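Long-range contacts in 3-deoxy-D-manno-octulosonate 8-phosphate phosphatase KdsC (Haemophilus influenzae Rd, PDB 1K1E), which hydrolyses 3-deoxy-D-manno-octulosonate 8-phosphate to 3-deoxy-D-manno-octulosonate and inorganic phosphate, a magnesium-dependent step of lipopolysaccharide biosynthesis: residues E6-V11 with A50-A55; A32-H37 with S62-R67; V124-I129 with S140-K145. All blocks are in the same frame, centred on the assembly; numbering follows the deposited sequence.

In the fold
From the N terminus, residues 6-11 lead into strand 10-14, the central strand that carries the metal ligand D14. Interaction 1 closes the loop through the hairpin 23-27/30-37 and helix 38-49 by setting strand 53-58 beside it. Interaction 2 starts inside that loop, on hairpin strand 30-37, and ends beyond it on helix 63-72, which follows strand 53-58; the two contacts therefore cross along the chain, on opposite sides of its centre. Interaction 3 comes later and in series, a short closure joining the loops after strands 120-123 and 137-138. It touches interaction 2 where H37 ND1 probably hydrogen-bonds G144 O, tying the hairpin to the loop before helix 147-158.

Interaction 1 of 3, residues E6-V11 with A50-A55; sequences ENIKFV and ADIQVA
K9 meets the turn A50-D51 where the chain enters the parallel sheet of the HAD-type fold, strand 53-58 lying beside strand 10-14 after a crossover through helix 38-49. At the end of that helix, A50 O takes a hydrogen bond from a water that also accepts from K9 NZ. D51, at positive phi, is the C' residue of the helix's Schellman motif; its OD1 forms a salt bridge with K9 NZ (2.9 Å), which approaches from above the carboxylate plane. I52 turns CG2 onto V11 CG2 (4.0 Å), among side chains that include L47 of helix 38-49. Q53 begins the ladder: its N donates to K9 O and its O accepts from V11 N, while Q53 NE2 bonds A95 O. Q53 O also lies at the edge of the F10 ring, near its plane, 3.3 Å from F10 CD1. V54 sends its CA-H toward V11 O and its side chain to the helix 38-49 side. A55 N donates almost straight to V11 O (2.8 Å, 160° at the hydrogen). F10 CG is anti to the backbone N (chi1 -170°), and the ring leans toward strand 53-58, its CZ 3.3 Å from A55 CB.

Interaction 2 of 3, residues A32-H37 with S62-R67; sequences AIKSFH and SPILRR
Strand 32-37 and the first turn of helix 63-72 run in roughly the same direction, their short axes 34° apart and 8.6 Å at closest approach, with K34 and I64 facing each other. The strand is the second arm of the beta hairpin that projects from the HAD-type core, and the helix follows core strand 53-58, so the contact seats hairpin against core. No hydrogen bond joins the two segments; apolar surfaces do the work. S62 is the N-cap of the helix, its OG accepting an almost straight bond from L65 N (2.9 Å, 177° at the hydrogen). I64 points at the strand and splits its branches: CG2 rests against K34 CB (3.6 Å) and CG, while CD1 reaches the backbone of A32, with A32 O 3.5 Å away. K34 lays its aliphatic chain obliquely across I64, with CD also near S62 OG, then bends at chi3 and chi4. Its NZ forms salt bridges with E31 and with D16, a cobalt ligand in this crystal; a positive charge there would probably offset part of the acidic charge around the metal. On the other side of the strand, S35 OG bonds H25 ND1 of a neighbouring subunit, and residues 34-37 continue the sheet into that subunit as an antiparallel ladder. F36 returns to the helix side, meeting L65 at about a right angle; an edge-to-face contact with Y26 of the same neighbouring subunit also engages its ring. Across the contact, F36 CZ lies 3.9 Å from L65 CD1.

Interaction 3 of 3, residues V124-I129 with S140-K145; sequences VADAPI and STHGGK
D126 stacks on H142, the carboxylate and imidazole planes only 5° apart. The CB of D126 sits over the middle of one ring face, 4.0 Å from the ring centroid and almost on the ring normal, a CH-pi contact. The D126 CG lies between the backbone N and the carbonyl carbon (chi1 51°), which sets it near H142 CB; OD2 is 3.7 Å from H142 CB. OD2 also takes a nearly straight bond from G143 N (2.8 Å, 174° at the hydrogen), which arrives on the syn side, tilted out of the carboxylate plane. The other oxygen, OD1, receives a water that also donates to G143 O, so both carboxylate oxygens are tied to one glycine, one directly and one through solvent. A long, weak ion pair runs from OD1 to R39 of another subunit, not the one extending the hairpin sheet. The A125 methyl meets the same histidine elsewhere, its CB 3.5 Å from H142 CD2, and it also touches the carbonyl oxygens of S140 and T141. A125 N donates to T141 O (3.0 Å) from above the carbonyl plane, while T141 OG1 turns to E150 of helix 147-158. V124 presents CB to G143 N at 3.6 Å, with its side chain also against V18 and D107. Each loop is folded by its own turn: type I over V124-A127, and type II over H142-K145, with G144 at positive phi. Loops at the C-terminal ends of parallel strands frame the active site in Rossmann-like HAD phosphatases; here V124 of the first loop lies against D107, a cobalt ligand, and the second loop lies near D40, a probable substrate-binding residue.

Interaction 1 of 3, residues E6-V11 with A50-A55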
loop_
_atom_site.group_PDB
_atom_site.type_symbol
_atom_site.label_atom_id
_atom_site.label_comp_id
_atom_site.label_asym_id
_atom_site.label_seq_id
_atom_site.Cartn_x
_atom_site.Cartn_y
_atom_site.Cartn_z
ATOM N N GLU A 6 29.257 -9.083 14.030
ATOM C CA GLU A 6 29.470 -10.116 15.020
ATOM C C GLU A 6 29.368 -9.659 16.458
ATOM O O GLU A 6 29.125 -10.462 17.355
ATOM C CB GLU A 6 30.859 -10.689 14.882
ATOM C CG GLU A 6 30.852 -12.045 14.267
ATOM C CD GLU A 6 32.121 -12.734 14.617
ATOM O OE1 GLU A 6 33.149 -12.014 14.585
ATOM O OE2 GLU A 6 32.105 -13.957 14.919
ATOM N N ASN A 7 29.611 -8.387 16.693
ATOM C CA ASN A 7 29.620 -7.896 18.065
ATOM C C ASN A 7 28.320 -7.201 18.445
ATOM O O ASN A 7 28.223 -6.680 19.557
ATOM C CB ASN A 7 30.799 -6.930 18.274
ATOM C CG ASN A 7 32.175 -7.628 18.148
ATOM O OD1 ASN A 7 32.350 -8.766 18.594
ATOM N ND2 ASN A 7 33.136 -6.945 17.564
ATOM N N ILE A 8 27.315 -7.174 17.556
ATOM C CA ILE A 8 26.111 -6.450 17.939
ATOM C C ILE A 8 25.346 -7.153 19.032
ATOM O O ILE A 8 25.063 -8.351 18.916
ATOM C CB ILE A 8 25.168 -6.230 16.704
ATOM C CG1 ILE A 8 25.950 -5.353 15.684
ATOM C CG2 ILE A 8 23.845 -5.564 17.151
ATOM C CD1 ILE A 8 25.260 -5.086 14.353
ATOM N N LYS A 9 25.031 -6.393 20.078
ATOM C CA LYS A 9 24.275 -6.856 21.222
ATOM C C LYS A 9 22.980 -6.082 21.392
ATOM O O LYS A 9 22.131 -6.488 22.182
ATOM C CB LYS A 9 25.091 -6.725 22.532
ATOM C CG LYS A 9 26.325 -7.624 22.530
ATOM C CD LYS A 9 25.986 -9.095 22.309
ATOM C CE LYS A 9 25.064 -9.656 23.399
ATOM N NZ LYS A 9 24.978 -11.074 23.200
ATOM N N PHE A 10 22.811 -5.007 20.632
ATOM C CA PHE A 10 21.653 -4.131 20.751
ATOM C C PHE A 10 21.335 -3.514 19.399
ATOM O O PHE A 10 22.203 -3.057 18.685
ATOM C CB PHE A 10 22.019 -3.044 21.757
ATOM C CG PHE A 10 20.885 -2.159 22.216
ATOM C CD1 PHE A 10 19.577 -2.639 22.412
ATOM C CD2 PHE A 10 21.176 -0.812 22.531
ATOM C CE1 PHE A 10 18.553 -1.777 22.914
ATOM C CE2 PHE A 10 20.182 0.052 23.027
ATOM C CZ PHE A 10 18.883 -0.412 23.215
ATOM N N VAL A 11 20.065 -3.485 19.094
ATOM C CA VAL A 11 19.578 -2.895 17.841
ATOM C C VAL A 11 18.545 -1.878 18.247
ATOM O O VAL A 11 17.605 -2.189 18.996
ATOM C CB VAL A 11 18.908 -3.935 16.996
ATOM C CG1 VAL A 11 18.138 -3.258 15.797
ATOM C CG2 VAL A 11 19.946 -4.884 16.500
ATOM N N ALA A 50 18.181 -14.461 20.554
ATOM C CA ALA A 50 19.591 -14.683 20.313
ATOM C C ALA A 50 20.453 -13.739 21.171
ATOM O O ALA A 50 21.620 -13.479 20.825
ATOM C CB ALA A 50 19.901 -14.476 18.835
ATOM N N ASP A 51 19.849 -13.225 22.246
ATOM C CA ASP A 51 20.477 -12.343 23.231
ATOM C C ASP A 51 20.847 -10.984 22.669
ATOM O O ASP A 51 21.827 -10.412 23.092
ATOM C CB ASP A 51 21.743 -12.995 23.802
ATOM C CG ASP A 51 22.188 -12.357 25.108
ATOM O OD1 ASP A 51 23.425 -12.264 25.331
ATOM O OD2 ASP A 51 21.314 -11.954 25.921
ATOM N N ILE A 52 20.098 -10.497 21.693
ATOM C CA ILE A 52 20.383 -9.156 21.184
ATOM C C ILE A 52 19.165 -8.318 21.514
ATOM O O ILE A 52 18.057 -8.562 20.985
ATOM C CB ILE A 52 20.586 -9.225 19.697
ATOM C CG1 ILE A 52 21.843 -10.057 19.387
ATOM C CG2 ILE A 52 20.603 -7.780 19.156
ATOM C CD1 ILE A 52 21.976 -10.322 17.881
ATOM N N GLN A 53 19.314 -7.324 22.385
ATOM C CA GLN A 53 18.116 -6.588 22.735
ATOM C C GLN A 53 17.648 -5.685 21.603
ATOM O O GLN A 53 18.456 -5.307 20.729
ATOM C CB GLN A 53 18.403 -5.756 23.956
ATOM C CG GLN A 53 18.866 -6.631 25.136
ATOM C CD GLN A 53 19.332 -5.741 26.304
ATOM O OE1 GLN A 53 18.526 -5.062 26.934
ATOM N NE2 GLN A 53 20.625 -5.711 26.535
ATOM N N VAL A 54 16.384 -5.313 21.646
ATOM C CA VAL A 54 15.866 -4.396 20.633
ATOM C C VAL A 54 15.198 -3.194 21.321
ATOM O O VAL A 54 14.480 -3.348 22.293
ATOM C CB VAL A 54 14.882 -5.097 19.702
ATOM C CG1 VAL A 54 14.277 -4.085 18.743
ATOM C CG2 VAL A 54 15.614 -6.309 18.980
ATOM N N ALA A 55 15.452 -1.994 20.817
ATOM C CA ALA A 55 14.825 -0.777 21.346
ATOM C C ALA A 55 14.187 0.003 20.181
ATOM O O ALA A 55 14.627 -0.131 19.021
ATOM C CB ALA A 55 15.848 0.115 22.054
HETATM O O HOH W 1 22.090 -7.597 24.719
HETATM O O HOH W 2 23.969 -12.266 20.671
#

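Interaction 2 of 3, residues A32-H37 with S62-R67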
loop_
_atom_site.group_PDB
_atom_site.type_symbol
_atom_site.label_atom_id
_atom_site.label_comp_id
_atom_site.label_asym_id
_atom_site.label_seq_id
_atom_site.Cartn_x
_atom_site.Cartn_y
_atom_site.Cartn_z
ATOM N N ALA A 32 -4.481 7.223 13.199
ATOM C CA ALA A 32 -5.538 6.319 13.614
ATOM C C ALA A 32 -5.142 4.887 13.487
ATOM O O ALA A 32 -5.703 4.037 14.148
ATOM C CB ALA A 32 -6.782 6.576 12.795
ATOM N N ILE A 33 -4.180 4.622 12.621
ATOM C CA ILE A 33 -3.686 3.284 12.338
ATOM C C ILE A 33 -2.194 3.451 12.092
ATOM O O ILE A 33 -1.755 4.488 11.538
ATOM C CB ILE A 33 -4.308 2.729 11.001
ATOM C CG1 ILE A 33 -5.784 2.366 11.186
ATOM C CG2 ILE A 33 -3.555 1.439 10.519
ATOM C CD1 ILE A 33 -6.455 2.231 9.862
ATOM N N LYS A 34 -1.436 2.519 12.634
ATOM C CA LYS A 34 -0.017 2.405 12.323
ATOM C C LYS A 34 0.165 1.046 11.694
ATOM O O LYS A 34 -0.295 0.039 12.233
ATOM C CB LYS A 34 0.885 2.581 13.543
ATOM C CG LYS A 34 0.802 4.003 14.053
ATOM C CD LYS A 34 1.922 4.292 15.077
ATOM C CE LYS A 34 3.258 4.442 14.312
ATOM N NZ LYS A 34 3.295 5.655 13.329
ATOM N N SER A 35 0.886 0.979 10.578
ATOM C CA SER A 35 0.983 -0.282 9.885
ATOM C C SER A 35 2.385 -0.869 9.957
ATOM O O SER A 35 3.292 -0.320 9.332
ATOM C CB SER A 35 0.560 -0.048 8.433
ATOM O OG SER A 35 -0.759 0.525 8.405
ATOM N N PHE A 36 2.540 -1.991 10.646
ATOM C CA PHE A 36 3.883 -2.615 10.821
ATOM C C PHE A 36 4.004 -3.792 9.887
ATOM O O PHE A 36 3.082 -4.029 9.083
ATOM C CB PHE A 36 4.019 -3.037 12.277
ATOM C CG PHE A 36 3.917 -1.892 13.216
ATOM C CD1 PHE A 36 2.708 -1.592 13.861
ATOM C CD2 PHE A 36 5.010 -1.046 13.404
ATOM C CE1 PHE A 36 2.595 -0.458 14.686
ATOM C CE2 PHE A 36 4.878 0.103 14.245
ATOM C CZ PHE A 36 3.681 0.381 14.866
ATOM N N HIS A 37 5.113 -4.527 9.934
ATOM C CA HIS A 37 5.248 -5.656 9.020
ATOM C C HIS A 37 5.492 -6.898 9.835
ATOM O O HIS A 37 6.359 -6.911 10.733
ATOM C CB HIS A 37 6.378 -5.390 8.015
ATOM C CG HIS A 37 6.453 -6.419 6.946
ATOM N ND1 HIS A 37 6.096 -6.172 5.633
ATOM C CD2 HIS A 37 6.796 -7.735 7.009
ATOM C CE1 HIS A 37 6.226 -7.294 4.926
ATOM N NE2 HIS A 37 6.650 -8.248 5.737
ATOM N N SER A 62 2.500 7.287 20.798
ATOM C CA SER A 62 1.074 7.072 20.644
ATOM C C SER A 62 0.743 5.770 21.306
ATOM O O SER A 62 1.578 4.902 21.467
ATOM C CB SER A 62 0.641 7.022 19.181
ATOM O OG SER A 62 0.848 5.737 18.649
ATOM N N PRO A 63 -0.517 5.615 21.701
ATOM C CA PRO A 63 -0.901 4.380 22.349
ATOM C C PRO A 63 -0.911 3.269 21.289
ATOM O O PRO A 63 -0.837 2.086 21.633
ATOM C CB PRO A 63 -2.274 4.744 22.965
ATOM C CG PRO A 63 -2.765 5.810 22.110
ATOM C CD PRO A 63 -1.586 6.629 21.791
ATOM N N ILE A 64 -0.956 3.641 20.007
ATOM C CA ILE A 64 -0.868 2.606 18.941
ATOM C C ILE A 64 0.554 2.036 18.952
ATOM O O ILE A 64 0.769 0.845 18.978
ATOM C CB ILE A 64 -1.158 3.173 17.538
ATOM C CG1 ILE A 64 -2.548 3.799 17.514
ATOM C CG2 ILE A 64 -1.065 2.007 16.527
ATOM C CD1 ILE A 64 -2.936 4.530 16.214
ATOM N N LEU A 65 1.533 2.913 18.885
ATOM C CA LEU A 65 2.913 2.465 18.949
ATOM C C LEU A 65 3.197 1.695 20.241
ATOM O O LEU A 65 3.898 0.714 20.236
ATOM C CB LEU A 65 3.867 3.687 18.770
ATOM C CG LEU A 65 5.350 3.275 18.736
ATOM C CD1 LEU A 65 5.698 2.187 17.703
ATOM C CD2 LEU A 65 6.146 4.506 18.423
ATOM N N ARG A 66 2.635 2.114 21.365
ATOM C CA ARG A 66 2.874 1.391 22.597
ATOM C C ARG A 66 2.298 -0.029 22.593
ATOM O O ARG A 66 2.884 -0.946 23.132
ATOM C CB ARG A 66 2.344 2.257 23.748
ATOM C CG ARG A 66 3.371 3.377 24.064
ATOM C CD ARG A 66 2.856 4.380 25.085
ATOM N NE ARG A 66 3.815 5.466 25.378
ATOM C CZ ARG A 66 4.711 5.434 26.360
ATOM N NH1 ARG A 66 4.806 4.377 27.136
ATOM N NH2 ARG A 66 5.445 6.508 26.646
ATOM N N ARG A 67 1.169 -0.187 21.921
ATOM C CA ARG A 67 0.527 -1.484 21.820
ATOM C C ARG A 67 1.424 -2.404 20.990
ATOM O O ARG A 67 1.624 -3.560 21.328
ATOM C CB ARG A 67 -0.834 -1.324 21.156
ATOM C CG ARG A 67 -1.609 -2.689 20.939
ATOM C CD ARG A 67 -1.554 -3.532 22.147
ATOM N NE ARG A 67 -2.195 -4.834 21.968
ATOM C CZ ARG A 67 -3.370 -5.174 22.486
ATOM N NH1 ARG A 67 -4.025 -4.287 23.231
ATOM N NH2 ARG A 67 -3.890 -6.402 22.260
#

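Interaction 3 of 3, residues V124-I129 with S140-K145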
loop_
_atom_site.group_PDB
_atom_site.type_symbol
_atom_site.label_atom_id
_atom_site.label_comp_id
_atom_site.label_asym_id
_atom_site.label_seq_id
_atom_site.Cartn_x
_atom_site.Cartn_y
_atom_site.Cartn_z
ATOM N N VAL A 124 17.167 2.067 5.234
ATOM C CA VAL A 124 16.187 1.361 4.394
ATOM C C VAL A 124 16.385 1.784 2.948
ATOM O O VAL A 124 16.939 2.866 2.660
ATOM C CB VAL A 124 14.714 1.641 4.845
ATOM C CG1 VAL A 124 14.517 1.090 6.250
ATOM C CG2 VAL A 124 14.406 3.162 4.827
ATOM N N ALA A 125 15.954 0.919 2.044
ATOM C CA ALA A 125 16.166 1.179 0.600
ATOM C C ALA A 125 15.609 2.462 0.013
ATOM O O ALA A 125 16.077 2.927 -1.034
ATOM C CB ALA A 125 15.641 0.011 -0.184
ATOM N N ASP A 126 14.546 2.979 0.588
ATOM C CA ASP A 126 13.920 4.173 0.020
ATOM C C ASP A 126 14.311 5.415 0.767
ATOM O O ASP A 126 13.745 6.481 0.547
ATOM C CB ASP A 126 12.381 4.065 -0.054
ATOM C CG ASP A 126 11.744 3.645 1.269
ATOM O OD1 ASP A 126 10.602 4.035 1.492
ATOM O OD2 ASP A 126 12.332 2.920 2.101
ATOM N N ALA A 127 15.342 5.298 1.610
ATOM C CA ALA A 127 15.849 6.467 2.302
ATOM C C ALA A 127 16.538 7.396 1.266
ATOM O O ALA A 127 16.998 6.951 0.203
ATOM C CB ALA A 127 16.915 6.054 3.375
ATOM N N PRO A 128 16.629 8.699 1.568
ATOM C CA PRO A 128 17.306 9.543 0.565
ATOM C C PRO A 128 18.759 9.340 0.533
ATOM O O PRO A 128 19.372 8.816 1.476
ATOM C CB PRO A 128 16.962 10.971 0.984
ATOM C CG PRO A 128 16.729 10.833 2.504
ATOM C CD PRO A 128 16.037 9.495 2.648
ATOM N N ILE A 129 19.331 9.845 -0.552
ATOM C CA ILE A 129 20.745 9.680 -0.789
ATOM C C ILE A 129 21.617 10.096 0.356
ATOM O O ILE A 129 22.584 9.410 0.703
ATOM C CB ILE A 129 21.115 10.498 -1.998
ATOM C CG1 ILE A 129 20.254 10.028 -3.180
ATOM C CG2 ILE A 129 22.592 10.434 -2.258
ATOM C CD1 ILE A 129 20.825 8.835 -3.834
ATOM N N SER A 140 18.460 -3.541 0.918
ATOM C CA SER A 140 17.764 -3.615 -0.372
ATOM C C SER A 140 16.254 -3.492 -0.249
ATOM O O SER A 140 15.587 -3.255 -1.249
ATOM C CB SER A 140 18.141 -4.931 -1.096
ATOM O OG SER A 140 17.514 -6.086 -0.522
ATOM N N THR A 141 15.722 -3.692 0.964
ATOM C CA THR A 141 14.265 -3.634 1.198
ATOM C C THR A 141 13.731 -2.270 1.643
ATOM O O THR A 141 14.359 -1.587 2.447
ATOM C CB THR A 141 13.872 -4.661 2.235
ATOM O OG1 THR A 141 14.428 -5.931 1.881
ATOM C CG2 THR A 141 12.387 -4.726 2.293
ATOM N N HIS A 142 12.603 -1.833 1.069
ATOM C CA HIS A 142 12.021 -0.551 1.476
ATOM C C HIS A 142 11.506 -0.560 2.876
ATOM O O HIS A 142 11.100 -1.619 3.388
ATOM C CB HIS A 142 10.854 -0.143 0.599
ATOM C CG HIS A 142 11.267 0.284 -0.783
ATOM N ND1 HIS A 142 10.470 1.062 -1.599
ATOM C CD2 HIS A 142 12.392 0.037 -1.483
ATOM C CE1 HIS A 142 11.092 1.272 -2.749
ATOM N NE2 HIS A 142 12.264 0.657 -2.703
ATOM N N GLY A 143 11.483 0.619 3.503
ATOM C CA GLY A 143 10.955 0.680 4.834
ATOM C C GLY A 143 9.513 0.123 4.898
ATOM O O GLY A 143 8.686 0.304 3.982
ATOM N N GLY A 144 9.191 -0.512 6.008
ATOM C CA GLY A 144 7.861 -1.106 6.184
ATOM C C GLY A 144 7.560 -2.372 5.390
ATOM O O GLY A 144 6.450 -2.961 5.510
ATOM N N LYS A 145 8.543 -2.806 4.581
ATOM C CA LYS A 145 8.369 -4.003 3.779
ATOM C C LYS A 145 9.297 -5.120 4.197
ATOM O O LYS A 145 9.533 -6.033 3.412
ATOM C CB LYS A 145 8.605 -3.707 2.294
ATOM C CG LYS A 145 7.759 -2.571 1.793
ATOM C CD LYS A 145 6.296 -2.746 2.058
ATOM C CE LYS A 145 5.479 -1.613 1.371
ATOM N NZ LYS A 145 4.137 -1.475 2.028
HETATM O O HOH W 3 8.471 2.072 1.828
#